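Local coordinates for protein endo-beta-1,4-glucanase (cellulase B) (Bacillus halodurans, PDB 4V2X) that hydrolyses beta-1,4-linked glucans as a family 5 endoglucanase, with a family 46 carbohydrate-binding module that contributes to the breakdown of xyloglucan and beta-1,3-1,4-glucans, at residues Glu296-Glu299 with Ala300-Val304; Ala246-Gln249 with Pro250-Asn253; Leu545-Ala548 with Phe549-Val553; Phe527-Phe530 with Gly531-Phe534; Ser174-Glu177 with Gln178-Asn181. One frame throughout, in Å; residues are numbered along the deposited sequence.

All five contacts are local, between residues three to five apart: along a helix, at a helix start or round a turn. Contacts 1, 2 and 5 belong to outer helices of the catalytic (beta/alpha)8 barrel; contacts 1 and 2 sit on adjacent helices and touch through Arg303 and Thr247. Contacts 3 and 4 lie side by side in the family 46 binding module, where Thr546 binds the loop at Tyr532 and Ala533. Each combines buried and exposed residues. Apolar groups face inward: isoleucine on Phe301 in contact 1, leucine over tryptophan in contact 5, leucine against phenylalanine in contact 3, two phenylalanine rings in contact 4. Polar chemistry differs: a water bridge in contact 1, an amide-amide bond in contact 2, a threonine cap in contact 3.

Contact 1 of 5, residues Glu296-Glu299 with Ala300-Val304; sequences EIIE and AFDRV
Glu299 and Arg303 stand one turn apart on helix 291-309, which lies on the outside of the (beta/alpha)8 barrel between strands 267-273 and 315-320. The backbone bonds are regular alpha-helical ones: the N atoms of Ala300, Phe301, Asp302 and Arg303 donate to the O atoms of Glu296, Ile297, Ile298 and Glu299, with N-H...O angles from 149° to 164°.

Apolar contact is made on the buried side. Ile297 CG2, the branch anti to the backbone N, lies 4.0 Å from Phe301 CD2, and Ile297 O meets the same ring at its edge, 3.2 Å from CD2. Leu344 and Leu348 of helix 334-350 also touch this ring, and Tyr273 meets it edge-to-face.

Asp302 runs alongside Ile298, its OD2 3.6 Å from Ile298 CG2, while its OD1 forms a salt bridge with Arg351.

The opposite charges of Glu299 and Arg303 do not meet directly, since OE1 and NH1 are 4.8 Å apart. A bend at chi3 (-63°) folds the guanidinium back until Glu299 O lies 3.6 Å above its plane, and Arg303 NE is hydrogen-bonded to Thr247 O. One water closes the gap, donating to Glu299 OE1 at 3.0 Å and accepting from Arg303 NH1 in the guanidinium plane.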
loop_
_atom_site.group_PDB
_atom_site.type_symbol
_atom_site.label_atom_id
_atom_site.label_comp_id
_atom_site.label_asym_id
_atom_site.label_seq_id
_atom_site.Cartn_x
_atom_site.Cartn_y
_atom_site.Cartn_z
ATOM N N GLU A 296 -25.056 9.194 9.258
ATOM C CA GLU A 296 -23.925 8.272 9.284
ATOM C C GLU A 296 -24.194 7.056 8.397
ATOM O O GLU A 296 -23.306 6.606 7.670
ATOM C CB GLU A 296 -23.560 7.814 10.694
ATOM C CG GLU A 296 -22.247 7.043 10.689
ATOM C CD GLU A 296 -21.796 6.588 12.054
ATOM O OE1 GLU A 296 -22.160 5.458 12.444
ATOM O OE2 GLU A 296 -21.048 7.338 12.719
ATOM N N ILE A 297 -25.407 6.520 8.483
ATOM C CA ILE A 297 -25.810 5.376 7.665
ATOM C C ILE A 297 -25.744 5.711 6.177
ATOM O O ILE A 297 -25.160 4.965 5.388
ATOM C CB ILE A 297 -27.231 4.895 8.052
ATOM C CG1 ILE A 297 -27.169 4.158 9.391
ATOM C CG2 ILE A 297 -27.826 3.982 6.985
ATOM C CD1 ILE A 297 -28.520 4.005 10.067
ATOM N N ILE A 298 -26.327 6.843 5.799
ATOM C CA ILE A 298 -26.337 7.243 4.396
ATOM C C ILE A 298 -24.908 7.435 3.892
ATOM O O ILE A 298 -24.547 6.898 2.851
ATOM C CB ILE A 298 -27.195 8.512 4.159
ATOM C CG1 ILE A 298 -28.677 8.193 4.397
ATOM C CG2 ILE A 298 -27.000 9.038 2.744
ATOM C CD1 ILE A 298 -29.557 9.417 4.551
ATOM N N GLU A 299 -24.094 8.174 4.641
ATOM C CA GLU A 299 -22.734 8.493 4.200
ATOM C C GLU A 299 -21.875 7.246 4.125
ATOM O O GLU A 299 -21.176 7.025 3.132
ATOM C CB GLU A 299 -22.086 9.521 5.126
ATOM C CG GLU A 299 -22.713 10.901 5.020
ATOM C CD GLU A 299 -22.207 11.880 6.066
ATOM O OE1 GLU A 299 -21.412 11.488 6.952
ATOM O OE2 GLU A 299 -22.616 13.058 5.999
ATOM N N ALA A 300 -21.929 6.432 5.171
ATOM C CA ALA A 300 -21.122 5.219 5.230
ATOM C C ALA A 300 -21.475 4.256 4.103
ATOM O O ALA A 300 -20.602 3.764 3.391
ATOM C CB ALA A 300 -21.278 4.537 6.579
ATOM N N PHE A 301 -22.756 3.991 3.918
ATOM C CA PHE A 301 -23.127 3.015 2.921
ATOM C C PHE A 301 -23.103 3.582 1.511
ATOM O O PHE A 301 -22.935 2.835 0.570
ATOM C CB PHE A 301 -24.401 2.291 3.340
ATOM C CG PHE A 301 -24.174 1.428 4.544
ATOM C CD1 PHE A 301 -23.388 0.287 4.439
ATOM C CD2 PHE A 301 -24.645 1.799 5.797
ATOM C CE1 PHE A 301 -23.121 -0.493 5.543
ATOM C CE2 PHE A 301 -24.375 1.026 6.912
ATOM C CZ PHE A 301 -23.622 -0.128 6.784
ATOM N N ASP A 302 -23.174 4.903 1.367
ATOM C CA ASP A 302 -22.861 5.503 0.069
ATOM C C ASP A 302 -21.401 5.218 -0.290
ATOM O O ASP A 302 -21.105 4.868 -1.425
ATOM C CB ASP A 302 -23.121 7.012 0.056
ATOM C CG ASP A 302 -24.580 7.366 -0.221
ATOM O OD1 ASP A 302 -25.397 6.467 -0.550
ATOM O OD2 ASP A 302 -24.905 8.567 -0.137
ATOM N N ARG A 303 -20.488 5.380 0.672
ATOM C CA ARG A 303 -19.075 5.088 0.431
ATOM C C ARG A 303 -18.896 3.623 0.029
ATOM O O ARG A 303 -18.209 3.302 -0.936
ATOM C CB ARG A 303 -18.216 5.380 1.665
ATOM C CG ARG A 303 -18.065 6.848 2.030
ATOM C CD ARG A 303 -16.956 7.049 3.055
ATOM N NE ARG A 303 -17.203 6.381 4.336
ATOM C CZ ARG A 303 -17.822 6.924 5.386
ATOM N NH1 ARG A 303 -18.309 8.161 5.333
ATOM N NH2 ARG A 303 -17.971 6.223 6.507
ATOM N N VAL A 304 -19.543 2.742 0.773
ATOM C CA VAL A 304 -19.458 1.314 0.518
ATOM C C VAL A 304 -20.002 0.980 -0.880
ATOM O O VAL A 304 -19.391 0.219 -1.627
ATOM C CB VAL A 304 -20.215 0.521 1.600
ATOM C CG1 VAL A 304 -20.326 -0.949 1.237
ATOM C CG2 VAL A 304 -19.515 0.676 2.947
HETATM O O HOH W 1 -19.698 9.204 7.734
#

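Contact 2 of 5, residues Ala246-Gln249 with Pro250-Asn253; sequences ATSQ and PLLN
The N-terminal end of helix 249-262 is formed here, with Ser248 at the N-cap position and the side chains of Gln249 and Asn253 joined across the first turn. Two backbone bonds start the helix: Leu252 N donates to Ser248 O at 3.0 Å, and Asn253 N donates to Gln249 O at 2.8 Å.

Gln249 folds over the turn by a bend at chi2 (61°), which carries its amide to that of Asn253. Its NE2 gives an N-H to Asn253 OD1 at 2.9 Å with an N-H...O angle of 159°. The acceptor lies almost in the Gln249 amide plane; the two amide planes are 44° apart, and the donor stands above the Asn253 carbonyl plane rather than on a lone pair. NE2 has a second partner in Thr307 OG1.

On the other flank Leu251 leans back on the residues before the helix: its CD1 is 3.7 Å from Ala246 CB, and its CG is 3.3 Å from Ser248 OG. Leu252 CD1 comes as close as 3.3 Å to Thr247 O.

This loop follows barrel strand 238-241, and the first turn packs on helix 291-309, where Leu252 touches Arg303 and Phe308, while Leu251 reaches Ile207 and Met243.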
loop_
_atom_site.group_PDB
_atom_site.type_symbol
_atom_site.label_atom_id
_atom_site.label_comp_id
_atom_site.label_asym_id
_atom_site.label_seq_id
_atom_site.Cartn_x
_atom_site.Cartn_y
_atom_site.Cartn_z
ATOM N N ALA A 246 -14.320 -1.459 9.455
ATOM C CA ALA A 246 -14.825 -0.092 9.462
ATOM C C ALA A 246 -15.061 0.411 8.033
ATOM O O ALA A 246 -14.680 -0.243 7.068
ATOM C CB ALA A 246 -13.851 0.806 10.202
ATOM N N THR A 247 -15.690 1.572 7.902
ATOM C CA THR A 247 -16.169 2.047 6.598
ATOM C C THR A 247 -15.593 3.384 6.133
ATOM O O THR A 247 -16.062 3.932 5.146
ATOM C CB THR A 247 -17.706 2.199 6.591
ATOM O OG1 THR A 247 -18.094 3.238 7.503
ATOM C CG2 THR A 247 -18.386 0.894 6.963
ATOM N N SER A 248 -14.585 3.914 6.816
ATOM C CA SER A 248 -13.973 5.171 6.372
ATOM C C SER A 248 -13.354 4.996 4.977
ATOM O O SER A 248 -12.932 3.904 4.615
ATOM C CB SER A 248 -12.910 5.644 7.357
ATOM O OG SER A 248 -11.784 4.792 7.314
ATOM N N GLN A 249 -13.303 6.068 4.200
ATOM C CA GLN A 249 -12.849 5.956 2.812
ATOM C C GLN A 249 -11.458 5.342 2.657
ATOM O O GLN A 249 -11.271 4.495 1.794
ATOM C CB GLN A 249 -12.903 7.299 2.081
ATOM C CG GLN A 249 -12.807 7.156 0.567
ATOM C CD GLN A 249 -13.958 6.345 -0.008
ATOM O OE1 GLN A 249 -15.127 6.667 0.214
ATOM N NE2 GLN A 249 -13.634 5.277 -0.735
ATOM N N PRO A 250 -10.476 5.768 3.476
ATOM C CA PRO A 250 -9.144 5.187 3.296
ATOM C C PRO A 250 -9.123 3.673 3.502
ATOM O O PRO A 250 -8.410 2.974 2.796
ATOM C CB PRO A 250 -8.303 5.900 4.356
ATOM C CG PRO A 250 -8.996 7.193 4.571
ATOM C CD PRO A 250 -10.458 6.849 4.476
ATOM N N LEU A 251 -9.913 3.180 4.453
ATOM C CA LEU A 251 -9.980 1.741 4.715
ATOM C C LEU A 251 -10.696 0.997 3.588
ATOM O O LEU A 251 -10.295 -0.103 3.208
ATOM C CB LEU A 251 -10.648 1.466 6.064
ATOM C CG LEU A 251 -9.952 2.093 7.273
ATOM C CD1 LEU A 251 -10.722 1.787 8.548
ATOM C CD2 LEU A 251 -8.512 1.632 7.371
ATOM N N LEU A 252 -11.746 1.598 3.038
ATOM C CA LEU A 252 -12.426 1.002 1.899
ATOM C C LEU A 252 -11.477 0.958 0.699
ATOM O O LEU A 252 -11.401 -0.055 -0.003
ATOM C CB LEU A 252 -13.681 1.792 1.537
ATOM C CG LEU A 252 -14.816 1.842 2.562
ATOM C CD1 LEU A 252 -15.870 2.834 2.086
ATOM C CD2 LEU A 252 -15.435 0.472 2.793
ATOM N N ASN A 253 -10.755 2.054 0.477
ATOM C CA ASN A 253 -9.782 2.114 -0.612
ATOM C C ASN A 253 -8.728 1.026 -0.492
ATOM O O ASN A 253 -8.385 0.380 -1.485
ATOM C CB ASN A 253 -9.103 3.487 -0.681
ATOM C CG ASN A 253 -10.026 4.574 -1.202
ATOM O OD1 ASN A 253 -11.082 4.294 -1.759
ATOM N ND2 ASN A 253 -9.626 5.823 -1.029
#

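Contact 3 of 5, residues Leu545-Ala548 with Phe549-Val553; sequences LTEA and FFREV
Leu545 begins the contact by leaning on Phe550: its CB is 3.7 Å from Phe550 CE2 and its CD1 is 3.9 Å from Phe550 CZ, the two side chains crossing at a slant. Leu545 also packs on Met509 and Leu560, so it carries the contact into the interior of the module.

Thr546 follows as the N-cap of the short helix 547-551. Its OG1 is placed between the backbone N and the carbonyl carbon (chi1 66°), from where it accepts the N-H of Phe549 at 3.1 Å, with an N-H...O angle of 154°. The same hydroxyl is bonded to Tyr532 O, so the cap also ties the helix to the loop before strand 534-537. Thr546 O takes the next N-H, that of Phe550.

This short helix lies in the family 46 carbohydrate-binding module, linking strand 542-545 to strand 556-564 of its antiparallel sheet. Its inner residues Phe549 and Phe550 both rest on Ile574, and Phe549 CD2 stands 3.8 Å above the centre of the Phe550 ring.

Glu547 binds Arg551 N through its O. Its carboxylate and the Arg551 guanidinium are near but short of a salt bridge, with OE2 and NH1 4.3 Å apart and their planes at 58°; such opposite charges may still attract weakly.

At Ala548 the Arg551 chain bends at chi3 and lays one guanidinium face over Ala548 CA, while NH2 is 3.6 Å from Ala548 CB. A water donates both to Ala548 O, at 2.7 Å, and to Glu552 OE2.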
loop_
_atom_site.group_PDB
_atom_site.type_symbol
_atom_site.label_atom_id
_atom_site.label_comp_id
_atom_site.label_asym_id
_atom_site.label_seq_id
_atom_site.Cartn_x
_atom_site.Cartn_y
_atom_site.Cartn_z
ATOM N N LEU A 545 -26.547 4.151 40.671
ATOM C CA LEU A 545 -25.385 4.870 40.144
ATOM C C LEU A 545 -24.238 3.904 40.345
ATOM O O LEU A 545 -23.999 3.468 41.470
ATOM C CB LEU A 545 -25.110 6.174 40.900
ATOM C CG LEU A 545 -26.233 7.213 40.935
ATOM C CD1 LEU A 545 -25.751 8.483 41.610
ATOM C CD2 LEU A 545 -26.749 7.522 39.543
ATOM N N THR A 546 -23.533 3.567 39.272
ATOM C CA THR A 546 -22.577 2.456 39.321
ATOM C C THR A 546 -21.241 2.834 39.934
ATOM O O THR A 546 -20.867 4.014 40.011
ATOM C CB THR A 546 -22.296 1.892 37.923
ATOM O OG1 THR A 546 -21.634 2.883 37.141
ATOM C CG2 THR A 546 -23.589 1.448 37.238
ATOM N N GLU A 547 -20.491 1.817 40.340
ATOM C CA GLU A 547 -19.124 2.045 40.805
ATOM C C GLU A 547 -18.254 2.659 39.707
ATOM O O GLU A 547 -17.393 3.495 39.982
ATOM C CB GLU A 547 -18.499 0.746 41.319
ATOM C CG GLU A 547 -17.193 0.999 42.052
ATOM C CD GLU A 547 -16.690 -0.188 42.848
ATOM O OE1 GLU A 547 -17.490 -1.095 43.169
ATOM O OE2 GLU A 547 -15.479 -0.197 43.164
ATOM N N ALA A 548 -18.495 2.269 38.459
ATOM C CA ALA A 548 -17.745 2.826 37.327
ATOM C C ALA A 548 -17.987 4.325 37.182
ATOM O O ALA A 548 -17.085 5.072 36.813
ATOM C CB ALA A 548 -18.129 2.114 36.044
ATOM N N PHE A 549 -19.213 4.758 37.459
ATOM C CA PHE A 549 -19.524 6.190 37.491
ATOM C C PHE A 549 -18.663 6.887 38.539
ATOM O O PHE A 549 -17.967 7.851 38.234
ATOM C CB PHE A 549 -21.006 6.414 37.786
ATOM C CG PHE A 549 -21.379 7.852 38.059
ATOM C CD1 PHE A 549 -21.436 8.778 37.028
ATOM C CD2 PHE A 549 -21.735 8.255 39.339
ATOM C CE1 PHE A 549 -21.810 10.092 37.275
ATOM C CE2 PHE A 549 -22.114 9.567 39.594
ATOM C CZ PHE A 549 -22.153 10.485 38.560
ATOM N N PHE A 550 -18.710 6.387 39.771
ATOM C CA PHE A 550 -17.994 7.028 40.870
ATOM C C PHE A 550 -16.474 7.004 40.724
ATOM O O PHE A 550 -15.797 7.896 41.236
ATOM C CB PHE A 550 -18.422 6.430 42.208
ATOM C CG PHE A 550 -19.811 6.820 42.616
ATOM C CD1 PHE A 550 -20.114 8.143 42.907
ATOM C CD2 PHE A 550 -20.817 5.876 42.707
ATOM C CE1 PHE A 550 -21.392 8.514 43.282
ATOM C CE2 PHE A 550 -22.099 6.239 43.090
ATOM C CZ PHE A 550 -22.387 7.561 43.375
ATOM N N ARG A 551 -15.937 6.014 40.014
ATOM C CA ARG A 551 -14.490 5.971 39.763
ATOM C C ARG A 551 -13.984 7.222 39.040
ATOM O O ARG A 551 -12.813 7.577 39.158
ATOM C CB ARG A 551 -14.093 4.723 38.965
ATOM C CG ARG A 551 -13.913 3.477 39.811
ATOM C CD ARG A 551 -13.023 2.449 39.132
ATOM N NE ARG A 551 -13.608 1.934 37.898
ATOM C CZ ARG A 551 -14.526 0.969 37.829
ATOM N NH1 ARG A 551 -15.001 0.394 38.931
ATOM N NH2 ARG A 551 -14.979 0.581 36.642
ATOM N N GLU A 552 -14.869 7.886 38.298
ATOM C CA GLU A 552 -14.511 9.097 37.575
ATOM C C GLU A 552 -15.263 10.329 38.079
ATOM O O GLU A 552 -15.529 11.265 37.321
ATOM C CB GLU A 552 -14.731 8.866 36.080
ATOM C CG GLU A 552 -13.871 7.723 35.561
ATOM C CD GLU A 552 -13.925 7.569 34.057
ATOM O OE1 GLU A 552 -13.375 8.436 33.349
ATOM O OE2 GLU A 552 -14.514 6.572 33.591
ATOM N N VAL A 553 -15.581 10.329 39.372
ATOM C CA VAL A 553 -16.146 11.484 40.039
ATOM C C VAL A 553 -15.216 11.872 41.187
ATOM O O VAL A 553 -14.883 11.043 42.035
ATOM C CB VAL A 553 -17.553 11.184 40.583
ATOM C CG1 VAL A 553 -18.093 12.361 41.391
ATOM C CG2 VAL A 553 -18.503 10.824 39.442
HETATM O O HOH W 2 -15.379 4.410 34.855
#

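Contact 4 of 5, residues Phe527-Phe530 with Gly531-Phe534; sequences FKEF and GYAF
Two first torsions bring the rings of Phe530 and Phe534 together: CG of Phe530 is anti to the backbone N (chi1 -166°), whereas CG of Phe534 lies between the backbone N and the carbonyl carbon (chi1 67°), which turns its ring back toward Lys528-Phe530. The side chains cross at about a right angle. The ring centroids are 5.3 Å apart and the planes are at 68°, an oblique pair whose nearest side-chain atoms are Phe530 CD2 and Phe534 CE2 at 3.7 Å. The Phe534 ring continues along the backbone, with CZ against Phe530 CA and CE1 3.5 Å from Lys528 O, which it meets at its edge.

The chain between the two rings turns sharply. Gly531 has a positive phi with a negative psi, the conformation of a classic gamma turn, and the matching bond from Tyr532 N to Phe530 O is present but weak at 3.1 Å. A straighter one, with an N-H...O angle of 169°, runs from Ala533 N to Glu529 O at 3.0 Å. Gly531 N donates to Phe534 O at 2.7 Å, which closes the turn just where strand 534-537, an outer strand of the sheet in the family 46 carbohydrate-binding module, begins.

The extended Glu529 chain crosses Tyr532 at a slant, its CD 3.6 Å from Tyr532 CB. OE2 forms a salt bridge with Lys327, and Phe530 O is bonded to the same NZ; Lys327 belongs to the family 5 catalytic region, so this turn links the binding module to the catalytic one. Lys528 CB packs against Ala533 CB, while its ammonium group turns away to loop carbonyls, among them that of Ala519.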
loop_
_atom_site.group_PDB
_atom_site.type_symbol
_atom_site.label_atom_id
_atom_site.label_comp_id
_atom_site.label_asym_id
_atom_site.label_seq_id
_atom_site.Cartn_x
_atom_site.Cartn_y
_atom_site.Cartn_z
ATOM N N PHE A 527 -24.224 14.218 29.625
ATOM C CA PHE A 527 -25.136 13.072 29.573
ATOM C C PHE A 527 -24.352 11.780 29.709
ATOM O O PHE A 527 -23.559 11.438 28.829
ATOM C CB PHE A 527 -25.904 13.034 28.256
ATOM C CG PHE A 527 -26.931 14.116 28.120
ATOM C CD1 PHE A 527 -28.225 13.910 28.561
ATOM C CD2 PHE A 527 -26.606 15.335 27.547
ATOM C CE1 PHE A 527 -29.185 14.896 28.430
ATOM C CE2 PHE A 527 -27.566 16.326 27.418
ATOM C CZ PHE A 527 -28.853 16.103 27.866
ATOM N N LYS A 528 -24.569 11.082 30.813
ATOM C CA LYS A 528 -23.839 9.846 31.101
ATOM C C LYS A 528 -24.393 8.663 30.309
ATOM O O LYS A 528 -25.493 8.719 29.742
ATOM C CB LYS A 528 -23.874 9.534 32.600
ATOM C CG LYS A 528 -23.311 10.628 33.495
ATOM C CD LYS A 528 -21.859 10.977 33.178
ATOM C CE LYS A 528 -21.720 12.230 32.321
ATOM N NZ LYS A 528 -20.296 12.562 32.020
ATOM N N GLU A 529 -23.610 7.592 30.269
ATOM C CA GLU A 529 -23.929 6.426 29.466
ATOM C C GLU A 529 -24.904 5.486 30.186
ATOM O O GLU A 529 -24.624 5.002 31.283
ATOM C CB GLU A 529 -22.646 5.687 29.098
ATOM C CG GLU A 529 -22.912 4.436 28.280
ATOM C CD GLU A 529 -21.665 3.715 27.828
ATOM O OE1 GLU A 529 -20.558 4.283 27.921
ATOM O OE2 GLU A 529 -21.806 2.562 27.381
ATOM N N PHE A 530 -26.037 5.200 29.545
ATOM C CA PHE A 530 -27.082 4.356 30.121
ATOM C C PHE A 530 -26.522 2.955 30.364
ATOM O O PHE A 530 -25.889 2.377 29.482
ATOM C CB PHE A 530 -28.284 4.288 29.166
ATOM C CG PHE A 530 -29.539 3.724 29.781
ATOM C CD1 PHE A 530 -29.667 2.361 30.034
ATOM C CD2 PHE A 530 -30.612 4.557 30.077
ATOM C CE1 PHE A 530 -30.828 1.846 30.584
ATOM C CE2 PHE A 530 -31.778 4.046 30.626
ATOM C CZ PHE A 530 -31.889 2.690 30.882
ATOM N N GLY A 531 -26.751 2.424 31.563
ATOM C CA GLY A 531 -26.271 1.087 31.928
ATOM C C GLY A 531 -24.889 1.159 32.546
ATOM O O GLY A 531 -24.679 0.690 33.673
ATOM N N TYR A 532 -23.949 1.776 31.836
ATOM C CA TYR A 532 -22.571 1.844 32.294
ATOM C C TYR A 532 -22.431 2.709 33.544
ATOM O O TYR A 532 -21.803 2.292 34.519
ATOM C CB TYR A 532 -21.652 2.366 31.190
ATOM C CG TYR A 532 -20.207 2.427 31.620
ATOM C CD1 TYR A 532 -19.444 1.277 31.697
ATOM C CD2 TYR A 532 -19.621 3.634 31.989
ATOM C CE1 TYR A 532 -18.124 1.318 32.113
ATOM C CE2 TYR A 532 -18.303 3.688 32.413
ATOM C CZ TYR A 532 -17.559 2.523 32.466
ATOM O OH TYR A 532 -16.255 2.575 32.882
ATOM N N ALA A 533 -23.005 3.915 33.502
ATOM C CA ALA A 533 -22.882 4.881 34.597
ATOM C C ALA A 533 -24.063 4.863 35.574
ATOM O O ALA A 533 -23.921 5.233 36.745
ATOM C CB ALA A 533 -22.690 6.279 34.027
ATOM N N PHE A 534 -25.227 4.441 35.095
ATOM C CA PHE A 534 -26.429 4.438 35.910
ATOM C C PHE A 534 -27.434 3.475 35.304
ATOM O O PHE A 534 -27.323 3.116 34.132
ATOM C CB PHE A 534 -27.044 5.837 35.945
ATOM C CG PHE A 534 -27.574 6.279 34.613
ATOM C CD1 PHE A 534 -26.736 6.893 33.695
ATOM C CD2 PHE A 534 -28.897 6.035 34.259
ATOM C CE1 PHE A 534 -27.211 7.291 32.458
ATOM C CE2 PHE A 534 -29.371 6.419 33.016
ATOM C CZ PHE A 534 -28.535 7.051 32.123
#

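Contact 5 of 5, residues Ser174-Glu177 with Gln178-Asn181; sequences SLWE and QLSN
This is a one-turn contact along helix 165-183, an outer helix of the (beta/alpha)8 barrel between strands 145-149 and 190-193, and it pairs the buried Trp176 and Leu179, and the partly exposed Ser174 and Gln178. Regular alpha-helical bonds underlie it, for example Leu179 N to Leu175 O at 2.9 Å and Asn181 N to Glu177 O at 3.0 Å.

The buried pair is a CH-pi contact. Leu179 CD1 lies over one face of the indole, 4.1 Å from the centroid of the six-membered ring and 22° off its normal. Phe222 and Tyr172 meet the same ring system edge-to-face, and NE1 is bonded to Ser194 O, so the indole is held both by packing and by its polar atom.

Gln178 reaches back along the helix with its chain extended beyond CG. NE2 touches two atoms of Ser174 through weak bonds, at 3.1 Å to OG and at 3.3 Å to O. Stronger partners lie in a neighbouring loop: NE2 also donates to Tyr122 O, OE1 accepts from Ile124 N, and Ser174 OG is bonded to Asp121 O. Further along, Ser180 N donates to Trp176 O at 2.9 Å, and Ser180 CB lies 3.1 Å from that oxygen.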
loop_
_atom_site.group_PDB
_atom_site.type_symbol
_atom_site.label_atom_id
_atom_site.label_comp_id
_atom_site.label_asym_id
_atom_site.label_seq_id
_atom_site.Cartn_x
_atom_site.Cartn_y
_atom_site.Cartn_z
ATOM N N SER A 174 -0.931 -21.907 8.871
ATOM C CA SER A 174 -1.261 -23.265 9.297
ATOM C C SER A 174 -2.766 -23.466 9.459
ATOM O O SER A 174 -3.318 -24.473 9.020
ATOM C CB SER A 174 -0.556 -23.622 10.601
ATOM O OG SER A 174 -0.972 -24.912 11.018
ATOM N N LEU A 175 -3.431 -22.503 10.086
ATOM C CA LEU A 175 -4.861 -22.630 10.328
ATOM C C LEU A 175 -5.634 -22.644 9.017
ATOM O O LEU A 175 -6.504 -23.491 8.826
ATOM C CB LEU A 175 -5.368 -21.522 11.258
ATOM C CG LEU A 175 -4.901 -21.596 12.715
ATOM C CD1 LEU A 175 -5.512 -20.463 13.522
ATOM C CD2 LEU A 175 -5.243 -22.925 13.366
ATOM N N TRP A 176 -5.301 -21.735 8.101
ATOM C CA TRP A 176 -6.026 -21.674 6.842
ATOM C C TRP A 176 -5.673 -22.820 5.900
ATOM O O TRP A 176 -6.512 -23.240 5.116
ATOM C CB TRP A 176 -5.858 -20.321 6.151
ATOM C CG TRP A 176 -6.883 -19.341 6.644
ATOM C CD1 TRP A 176 -6.655 -18.142 7.242
ATOM C CD2 TRP A 176 -8.305 -19.518 6.618
ATOM N NE1 TRP A 176 -7.850 -17.547 7.574
ATOM C CE2 TRP A 176 -8.877 -18.374 7.201
ATOM C CE3 TRP A 176 -9.149 -20.530 6.143
ATOM C CZ2 TRP A 176 -10.257 -18.212 7.332
ATOM C CZ3 TRP A 176 -10.519 -20.369 6.277
ATOM C CH2 TRP A 176 -11.058 -19.215 6.859
ATOM N N GLU A 177 -4.447 -23.327 5.986
ATOM C CA GLU A 177 -4.102 -24.563 5.279
ATOM C C GLU A 177 -4.987 -25.723 5.749
ATOM O O GLU A 177 -5.558 -26.443 4.930
ATOM C CB GLU A 177 -2.615 -24.898 5.454
ATOM C CG GLU A 177 -1.709 -24.078 4.549
ATOM C CD GLU A 177 -0.232 -24.338 4.768
ATOM O OE1 GLU A 177 0.123 -25.088 5.702
ATOM O OE2 GLU A 177 0.579 -23.777 4.002
ATOM N N GLN A 178 -5.130 -25.871 7.064
ATOM C CA GLN A 178 -5.953 -26.939 7.643
ATOM C C GLN A 178 -7.431 -26.809 7.310
ATOM O O GLN A 178 -8.070 -27.793 6.946
ATOM C CB GLN A 178 -5.806 -26.978 9.163
ATOM C CG GLN A 178 -4.457 -27.490 9.647
ATOM C CD GLN A 178 -4.343 -27.434 11.157
ATOM O OE1 GLN A 178 -4.936 -28.246 11.857
ATOM N NE2 GLN A 178 -3.595 -26.467 11.667
ATOM N N LEU A 179 -7.983 -25.608 7.470
ATOM C CA LEU A 179 -9.397 -25.396 7.184
ATOM C C LEU A 179 -9.701 -25.552 5.705
ATOM O O LEU A 179 -10.692 -26.182 5.343
ATOM C CB LEU A 179 -9.853 -24.015 7.656
ATOM C CG LEU A 179 -9.839 -23.822 9.170
ATOM C CD1 LEU A 179 -10.101 -22.358 9.510
ATOM C CD2 LEU A 179 -10.852 -24.733 9.840
ATOM N N SER A 180 -8.859 -24.963 4.855
ATOM C CA SER A 180 -9.069 -25.045 3.415
ATOM C C SER A 180 -9.029 -26.502 2.968
ATOM O O SER A 180 -9.861 -26.918 2.169
ATOM C CB SER A 180 -8.066 -24.178 2.638
ATOM O OG SER A 180 -6.748 -24.693 2.681
ATOM N N ASN A 181 -8.097 -27.282 3.510
ATOM C CA ASN A 181 -8.024 -28.710 3.184
ATOM C C ASN A 181 -9.239 -29.482 3.686
ATOM O O ASN A 181 -9.847 -30.244 2.927
ATOM C CB ASN A 181 -6.756 -29.341 3.747
ATOM C CG ASN A 181 -6.652 -30.817 3.410
ATOM O OD1 ASN A 181 -6.813 -31.671 4.274
ATOM N ND2 ASN A 181 -6.418 -31.119 2.142
#